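Local structure of aminotransferase class-III (Ochrobactrum anthropi, 5GHG) at residues B[124-136]-B[298-310]. The protein probably transfers amino groups between amines and carbonyl compounds as an omega-transaminase, with a vitamin B6 cofactor bound here in its pyridoxamine phosphate form. The protein carries 1 engineered substitution. Sequence-based numbering, arbitrary orientation.
Sequences TVVKLIWYRSNAL and AFLINERVYAPIA
Arg132 reaches across to the backbone of Arg304 and Val305. Its CB lies 3.8 Å from Ile309 CG2, and its CG touches both that methyl and Pro308 CG (3.9 Å). The chain runs straight out (chi1, chi2 and chi3 all near 180°), carrying CD past Val305 CG1. NE gives a bent hydrogen bond to Val305 O (3.1 Å, 140°), in the carbonyl plane on a lone pair, and Pro308 CG approaches NE obliquely at 3.5 Å. NH2 makes a straighter bond (159°) to Arg304 O, at 3.1 Å, from well above that carbonyl's plane. Both oxygens lie near the guanidinium plane, which fixes the group's rotation, and Leu136 CD1 sits over the rim of one face. A methionine here would probably leave the two carbonyls without these donors and helix 303-306 less firmly tied. One to two turns earlier, Ile309 CD1 packs on Leu128 CG at 3.7 Å, and Val125 CG2 sits over a face of the Phe299 ring, 3.8 Å from its centroid, a CH-pi contact. Helix 118-135 lies against strand 297-301 and helix 303-306, in the large cofactor-binding domain of this fold-type I aminotransferase; Val125 touches strand 282-285, while Tyr131 meets Phe171 of the second subunit.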
ATOM      1  N   THR B 124      -4.183   8.431  -4.007  1.00  2.11           N
ATOM      2  CA  THR B 124      -3.649   9.148  -5.150  1.00  2.37           C
ATOM      3  C   THR B 124      -4.750   9.923  -5.898  1.00  2.47           C
ATOM      4  O   THR B 124      -4.500  11.020  -6.403  1.00  4.33           O
ATOM      5  CB  THR B 124      -2.957   8.169  -6.097  1.00  3.01           C
ATOM      6  OG1 THR B 124      -1.965   7.461  -5.367  1.00  3.04           O
ATOM      7  CG2 THR B 124      -2.315   8.889  -7.291  1.00  3.09           C
ATOM      8  N   VAL B 125      -5.941   9.350  -6.014  1.00  2.00           N
ATOM      9  CA  VAL B 125      -7.042  10.083  -6.634  1.00  3.19           C
ATOM     10  C   VAL B 125      -7.287  11.400  -5.893  1.00  2.83           C
ATOM     11  O   VAL B 125      -7.442  12.458  -6.513  1.00  2.45           O
ATOM     12  CB  VAL B 125      -8.323   9.225  -6.702  1.00  2.30           C
ATOM     13  CG1 VAL B 125      -9.538  10.098  -7.021  1.00  2.00           C
ATOM     14  CG2 VAL B 125      -8.167   8.133  -7.782  1.00  3.05           C
ATOM     15  N   VAL B 126      -7.328  11.353  -4.548  1.00  2.06           N
ATOM     16  CA  VAL B 126      -7.545  12.569  -3.781  1.00  2.65           C
ATOM     17  C   VAL B 126      -6.420  13.579  -4.059  1.00  4.81           C
ATOM     18  O   VAL B 126      -6.669  14.783  -4.247  1.00  2.48           O
ATOM     19  CB  VAL B 126      -7.659  12.268  -2.282  1.00  5.06           C
ATOM     20  CG1 VAL B 126      -7.702  13.591  -1.493  1.00  3.66           C
ATOM     21  CG2 VAL B 126      -8.932  11.449  -1.993  1.00  3.84           C
ATOM     22  N   LYS B 127      -5.175  13.102  -4.090  1.00  3.61           N
ATOM     23  CA  LYS B 127      -4.036  13.974  -4.348  1.00  4.42           C
ATOM     24  C   LYS B 127      -4.129  14.590  -5.748  1.00  4.41           C
ATOM     25  O   LYS B 127      -3.869  15.791  -5.929  1.00  2.93           O
ATOM     26  CB  LYS B 127      -2.732  13.176  -4.212  1.00  8.09           C
ATOM     27  CG  LYS B 127      -1.533  13.995  -3.853  1.00 16.46           C
ATOM     28  CD  LYS B 127      -0.393  13.137  -3.313  1.00 17.83           C
ATOM     29  CE  LYS B 127       0.396  12.512  -4.392  1.00 20.81           C
ATOM     30  NZ  LYS B 127       1.709  12.039  -3.869  1.00 18.12           N
ATOM     31  N   LEU B 128      -4.476  13.779  -6.735  1.00  2.71           N
ATOM     32  CA  LEU B 128      -4.601  14.262  -8.101  1.00  3.16           C
ATOM     33  C   LEU B 128      -5.700  15.323  -8.203  1.00  2.56           C
ATOM     34  O   LEU B 128      -5.533  16.333  -8.883  1.00  2.37           O
ATOM     35  CB  LEU B 128      -4.886  13.093  -9.041  1.00  4.39           C
ATOM     36  CG  LEU B 128      -5.131  13.322 -10.531  1.00  9.04           C
ATOM     37  CD1 LEU B 128      -4.982  11.993 -11.258  1.00  9.59           C
ATOM     38  CD2 LEU B 128      -6.535  13.924 -10.785  1.00  9.12           C
ATOM     39  N   ILE B 129      -6.806  15.116  -7.495  1.00  2.34           N
ATOM     40  CA  ILE B 129      -7.909  16.077  -7.516  1.00  3.15           C
ATOM     41  C   ILE B 129      -7.477  17.415  -6.923  1.00  3.24           C
ATOM     42  O   ILE B 129      -7.794  18.481  -7.471  1.00  3.26           O
ATOM     43  CB  ILE B 129      -9.129  15.488  -6.789  1.00  2.00           C
ATOM     44  CG1 ILE B 129      -9.758  14.405  -7.662  1.00  2.00           C
ATOM     45  CG2 ILE B 129     -10.167  16.581  -6.460  1.00  2.99           C
ATOM     46  CD1 ILE B 129     -10.820  13.628  -6.955  1.00  2.00           C
ATOM     47  N   TRP B 130      -6.737  17.393  -5.803  1.00  2.00           N
ATOM     48  CA  TRP B 130      -6.255  18.640  -5.222  1.00  2.38           C
ATOM     49  C   TRP B 130      -5.270  19.348  -6.164  1.00  3.66           C
ATOM     50  O   TRP B 130      -5.331  20.572  -6.353  1.00  2.67           O
ATOM     51  CB  TRP B 130      -5.589  18.393  -3.873  1.00  2.05           C
ATOM     52  CG  TRP B 130      -6.495  17.953  -2.813  1.00  2.82           C
ATOM     53  CD1 TRP B 130      -7.855  17.963  -2.839  1.00  2.51           C
ATOM     54  CD2 TRP B 130      -6.121  17.432  -1.531  1.00  3.43           C
ATOM     55  NE1 TRP B 130      -8.354  17.481  -1.658  1.00  2.91           N
ATOM     56  CE2 TRP B 130      -7.312  17.148  -0.834  1.00  3.10           C
ATOM     57  CE3 TRP B 130      -4.895  17.186  -0.910  1.00  3.10           C
ATOM     58  CZ2 TRP B 130      -7.318  16.611   0.457  1.00  3.28           C
ATOM     59  CZ3 TRP B 130      -4.894  16.661   0.387  1.00  3.52           C
ATOM     60  CH2 TRP B 130      -6.101  16.375   1.049  1.00  4.12           C
ATOM     61  N   TYR B 131      -4.340  18.589  -6.723  1.00  3.56           N
ATOM     62  CA  TYR B 131      -3.411  19.124  -7.702  1.00  4.69           C
ATOM     63  C   TYR B 131      -4.161  19.751  -8.874  1.00  4.34           C
ATOM     64  O   TYR B 131      -3.850  20.862  -9.304  1.00  3.59           O
ATOM     65  CB  TYR B 131      -2.492  17.989  -8.191  1.00  5.96           C
ATOM     66  CG  TYR B 131      -1.466  18.420  -9.183  1.00  9.52           C
ATOM     67  CD1 TYR B 131      -0.215  18.860  -8.777  1.00 13.80           C
ATOM     68  CD2 TYR B 131      -1.749  18.394 -10.549  1.00 10.93           C
ATOM     69  CE1 TYR B 131       0.739  19.237  -9.705  1.00 15.09           C
ATOM     70  CE2 TYR B 131      -0.822  18.791 -11.475  1.00 15.79           C
ATOM     71  CZ  TYR B 131       0.424  19.209 -11.052  1.00 27.02           C
ATOM     72  OH  TYR B 131       1.349  19.610 -11.988  1.00 29.72           O
ATOM     73  N   ARG B 132      -5.189  19.058  -9.356  1.00  2.59           N
ATOM     74  CA  ARG B 132      -5.959  19.509 -10.500  1.00  5.07           C
ATOM     75  C   ARG B 132      -6.718  20.813 -10.199  1.00  3.72           C
ATOM     76  O   ARG B 132      -6.750  21.722 -11.027  1.00  3.49           O
ATOM     77  CB  ARG B 132      -6.930  18.402 -10.915  1.00  3.73           C
ATOM     78  CG  ARG B 132      -7.831  18.731 -12.081  1.00  6.33           C
ATOM     79  CD  ARG B 132      -8.780  17.578 -12.401  1.00  7.08           C
ATOM     80  NE  ARG B 132      -9.698  17.907 -13.481  1.00  7.12           N
ATOM     81  CZ  ARG B 132     -10.847  18.555 -13.327  1.00  8.04           C
ATOM     82  NH1 ARG B 132     -11.246  18.955 -12.127  1.00  5.69           N
ATOM     83  NH2 ARG B 132     -11.606  18.804 -14.378  1.00  9.42           N
ATOM     84  N   SER B 133      -7.341  20.903  -9.027  1.00  3.36           N
ATOM     85  CA  SER B 133      -8.045  22.135  -8.664  1.00  4.52           C
ATOM     86  C   SER B 133      -7.063  23.309  -8.558  1.00  4.06           C
ATOM     87  O   SER B 133      -7.397  24.438  -8.924  1.00  4.46           O
ATOM     88  CB  SER B 133      -8.813  21.952  -7.369  1.00  4.68           C
ATOM     89  OG  SER B 133      -9.964  21.159  -7.583  1.00  6.76           O
ATOM     90  N   ASN B 134      -5.858  23.052  -8.052  1.00  3.76           N
ATOM     91  CA  ASN B 134      -4.830  24.099  -8.029  1.00  4.78           C
ATOM     92  C   ASN B 134      -4.423  24.504  -9.448  1.00  5.61           C
ATOM     93  O   ASN B 134      -4.283  25.686  -9.737  1.00  5.50           O
ATOM     94  CB  ASN B 134      -3.619  23.648  -7.238  1.00  4.34           C
ATOM     95  CG  ASN B 134      -3.869  23.652  -5.751  1.00  4.91           C
ATOM     96  OD1 ASN B 134      -4.651  24.473  -5.245  1.00  3.89           O
ATOM     97  ND2 ASN B 134      -3.220  22.742  -5.031  1.00  5.31           N
ATOM     98  N   ALA B 135      -4.232  23.534 -10.330  1.00  3.17           N
ATOM     99  CA  ALA B 135      -3.905  23.851 -11.725  1.00  7.36           C
ATOM    100  C   ALA B 135      -5.022  24.661 -12.400  1.00  6.48           C
ATOM    101  O   ALA B 135      -4.741  25.503 -13.264  1.00  4.78           O
ATOM    102  CB  ALA B 135      -3.652  22.581 -12.515  1.00  5.92           C
ATOM    103  N   LEU B 136      -6.275  24.424 -12.016  1.00  4.42           N
ATOM    104  CA  LEU B 136      -7.405  25.167 -12.536  1.00  4.09           C
ATOM    105  C   LEU B 136      -7.562  26.542 -11.896  1.00  6.08           C
ATOM    106  O   LEU B 136      -8.452  27.296 -12.306  1.00  6.67           O
ATOM    107  CB  LEU B 136      -8.697  24.349 -12.349  1.00  4.05           C
ATOM    108  CG  LEU B 136      -8.807  23.138 -13.264  1.00  4.14           C
ATOM    109  CD1 LEU B 136      -9.968  22.220 -12.883  1.00  6.09           C
ATOM    110  CD2 LEU B 136      -8.979  23.615 -14.700  1.00  5.42           C
ATOM    111  N   ALA B 298      -5.553  -0.029  -9.817  1.00  2.99           N
ATOM    112  CA  ALA B 298      -5.517   0.915 -10.927  1.00  3.61           C
ATOM    113  C   ALA B 298      -6.661   1.888 -10.753  1.00  3.75           C
ATOM    114  O   ALA B 298      -7.692   1.548 -10.161  1.00  3.54           O
ATOM    115  CB  ALA B 298      -5.638   0.212 -12.284  1.00  3.58           C
ATOM    116  N   PHE B 299      -6.486   3.091 -11.279  1.00  3.73           N
ATOM    117  CA  PHE B 299      -7.649   3.940 -11.498  1.00  4.18           C
ATOM    118  C   PHE B 299      -7.586   4.522 -12.906  1.00  4.50           C
ATOM    119  O   PHE B 299      -6.505   4.703 -13.482  1.00  3.49           O
ATOM    120  CB  PHE B 299      -7.797   5.016 -10.426  1.00  3.26           C
ATOM    121  CG  PHE B 299      -6.643   5.988 -10.335  1.00  3.44           C
ATOM    122  CD1 PHE B 299      -5.561   5.731  -9.501  1.00  3.38           C
ATOM    123  CD2 PHE B 299      -6.678   7.196 -11.042  1.00  3.69           C
ATOM    124  CE1 PHE B 299      -4.524   6.643  -9.387  1.00  4.95           C
ATOM    125  CE2 PHE B 299      -5.635   8.105 -10.949  1.00  4.92           C
ATOM    126  CZ  PHE B 299      -4.556   7.836 -10.124  1.00  4.29           C
ATOM    127  N   LEU B 300      -8.763   4.753 -13.471  1.00  2.34           N
ATOM    128  CA  LEU B 300      -8.921   5.365 -14.782  1.00  3.24           C
ATOM    129  C   LEU B 300      -9.490   6.765 -14.601  1.00  3.88           C
ATOM    130  O   LEU B 300     -10.325   6.994 -13.709  1.00  2.41           O
ATOM    131  CB  LEU B 300      -9.877   4.546 -15.641  1.00  3.44           C
ATOM    132  CG  LEU B 300      -9.370   3.167 -16.089  1.00  7.27           C
ATOM    133  CD1 LEU B 300     -10.541   2.297 -16.489  1.00  8.31           C
ATOM    134  CD2 LEU B 300      -8.463   3.376 -17.273  1.00 11.30           C
ATOM    135  N   ILE B 301      -9.067   7.693 -15.459  1.00  2.71           N
ATOM    136  CA  ILE B 301      -9.659   9.024 -15.465  1.00  2.99           C
ATOM    137  C   ILE B 301     -10.083   9.380 -16.879  1.00  3.36           C
ATOM    138  O   ILE B 301      -9.461   8.952 -17.863  1.00  3.35           O
ATOM    139  CB  ILE B 301      -8.695  10.098 -14.902  1.00  3.26           C
ATOM    140  CG1 ILE B 301      -7.493  10.254 -15.809  1.00  3.80           C
ATOM    141  CG2 ILE B 301      -8.242   9.728 -13.488  1.00  2.41           C
ATOM    142  CD1 ILE B 301      -6.579  11.382 -15.383  1.00  5.08           C
ATOM    143  N   ASN B 302     -11.142  10.179 -16.984  1.00  4.58           N
ATOM    144  CA  ASN B 302     -11.621  10.550 -18.308  1.00  6.07           C
ATOM    145  C   ASN B 302     -10.912  11.817 -18.784  1.00  9.14           C
ATOM    146  O   ASN B 302     -10.018  12.359 -18.111  1.00  7.31           O
ATOM    147  CB  ASN B 302     -13.136  10.667 -18.319  1.00  5.87           C
ATOM    148  CG  ASN B 302     -13.661  11.802 -17.464  1.00  7.35           C
ATOM    149  OD1 ASN B 302     -12.905  12.613 -16.947  1.00  6.29           O
ATOM    150  ND2 ASN B 302     -14.969  11.874 -17.334  1.00  8.07           N
ATOM    151  N   GLU B 303     -11.283  12.286 -19.978  1.00  9.21           N
ATOM    152  CA  GLU B 303     -10.599  13.436 -20.551  1.00 12.43           C
ATOM    153  C   GLU B 303     -10.910  14.717 -19.765  1.00  8.88           C
ATOM    154  O   GLU B 303     -10.037  15.567 -19.591  1.00  9.42           O
ATOM    155  CB  GLU B 303     -10.986  13.594 -22.025  1.00 14.24           C
ATOM    156  CG  GLU B 303     -10.203  14.686 -22.757  1.00 20.19           C
ATOM    157  CD  GLU B 303      -8.708  14.396 -22.832  1.00 26.49           C
ATOM    158  OE1 GLU B 303      -7.930  15.364 -22.896  1.00 34.04           O
ATOM    159  OE2 GLU B 303      -8.296  13.197 -22.818  1.00 23.66           O
ATOM    160  N   ARG B 304     -12.139  14.846 -19.279  1.00  8.49           N
ATOM    161  CA  ARG B 304     -12.502  15.971 -18.436  1.00 10.49           C
ATOM    162  C   ARG B 304     -11.527  16.129 -17.273  1.00 10.41           C
ATOM    163  O   ARG B 304     -11.053  17.229 -16.988  1.00 10.11           O
ATOM    164  CB  ARG B 304     -13.930  15.784 -17.915  1.00 10.52           C
ATOM    165  CG  ARG B 304     -14.412  16.817 -16.910  1.00 12.27           C
ATOM    166  CD  ARG B 304     -15.689  16.344 -16.263  1.00 16.01           C
ATOM    167  NE  ARG B 304     -16.278  17.335 -15.367  1.00 17.70           N
ATOM    168  CZ  ARG B 304     -17.340  17.111 -14.605  1.00 23.86           C
ATOM    169  NH1 ARG B 304     -17.926  15.917 -14.612  1.00 21.74           N
ATOM    170  NH2 ARG B 304     -17.814  18.079 -13.832  1.00 26.26           N
ATOM    171  N   VAL B 305     -11.206  15.016 -16.595  1.00  8.80           N
ATOM    172  CA  VAL B 305     -10.252  15.068 -15.501  1.00  6.81           C
ATOM    173  C   VAL B 305      -8.849  15.302 -16.017  1.00  8.90           C
ATOM    174  O   VAL B 305      -8.097  16.109 -15.462  1.00  9.70           O
ATOM    175  CB  VAL B 305     -10.334  13.780 -14.655  1.00  5.39           C
ATOM    176  CG1 VAL B 305      -9.241  13.748 -13.592  1.00  5.87           C
ATOM    177  CG2 VAL B 305     -11.716  13.646 -14.021  1.00  5.13           C
ATOM    178  N   TYR B 306      -8.463  14.597 -17.081  1.00  8.85           N
ATOM    179  CA  TYR B 306      -7.074  14.601 -17.532  1.00 10.39           C
ATOM    180  C   TYR B 306      -6.681  15.916 -18.224  1.00  9.83           C
ATOM    181  O   TYR B 306      -5.529  16.326 -18.122  1.00 10.96           O
ATOM    182  CB  TYR B 306      -6.825  13.430 -18.481  1.00  9.24           C
ATOM    183  CG  TYR B 306      -5.403  13.335 -18.999  1.00 11.98           C
ATOM    184  CD1 TYR B 306      -4.351  13.001 -18.162  1.00 12.55           C
ATOM    185  CD2 TYR B 306      -5.122  13.572 -20.351  1.00 16.45           C
ATOM    186  CE1 TYR B 306      -3.049  12.909 -18.637  1.00 14.84           C
ATOM    187  CE2 TYR B 306      -3.830  13.486 -20.840  1.00 17.28           C
ATOM    188  CZ  TYR B 306      -2.797  13.155 -19.981  1.00 18.24           C
ATOM    189  OH  TYR B 306      -1.511  13.079 -20.470  1.00 24.02           O
ATOM    190  N   ALA B 307      -7.615  16.567 -18.909  1.00 12.99           N
ATOM    191  CA  ALA B 307      -7.276  17.724 -19.761  1.00 13.66           C
ATOM    192  C   ALA B 307      -6.464  18.806 -19.032  1.00 15.39           C
ATOM    193  O   ALA B 307      -5.400  19.178 -19.535  1.00 14.16           O
ATOM    194  CB  ALA B 307      -8.553  18.316 -20.352  1.00 17.12           C
ATOM    195  N   PRO B 308      -6.900  19.320 -17.867  1.00 10.96           N
ATOM    196  CA  PRO B 308      -6.106  20.384 -17.214  1.00 14.46           C
ATOM    197  C   PRO B 308      -4.788  19.918 -16.608  1.00 14.37           C
ATOM    198  O   PRO B 308      -3.952  20.764 -16.287  1.00 15.41           O
ATOM    199  CB  PRO B 308      -7.046  20.908 -16.117  1.00 13.25           C
ATOM    200  CG  PRO B 308      -8.000  19.786 -15.855  1.00 11.67           C
ATOM    201  CD  PRO B 308      -8.160  19.056 -17.161  1.00 13.18           C
ATOM    202  N   ILE B 309      -4.577  18.620 -16.407  1.00 11.99           N
ATOM    203  CA  ILE B 309      -3.312  18.143 -15.880  1.00 10.05           C
ATOM    204  C   ILE B 309      -2.495  17.420 -16.949  1.00 13.80           C
ATOM    205  O   ILE B 309      -1.484  16.800 -16.633  1.00 10.33           O
ATOM    206  CB  ILE B 309      -3.489  17.254 -14.632  1.00  9.82           C
ATOM    207  CG1 ILE B 309      -4.330  16.017 -14.950  1.00 14.40           C
ATOM    208  CG2 ILE B 309      -4.109  18.044 -13.494  1.00 16.90           C
ATOM    209  CD1 ILE B 309      -4.540  15.120 -13.725  1.00 15.80           C
ATOM    210  N   ALA B 310      -2.914  17.511 -18.211  1.00 17.01           N
ATOM    211  CA  ALA B 310      -2.255  16.777 -19.292  1.00 20.01           C
ATOM    212  C   ALA B 310      -0.773  17.133 -19.405  1.00 25.63           C
ATOM    213  O   ALA B 310      -0.412  18.308 -19.257  1.00 25.34           O
ATOM    214  CB  ALA B 310      -2.975  17.043 -20.621  1.00 18.79           C
TER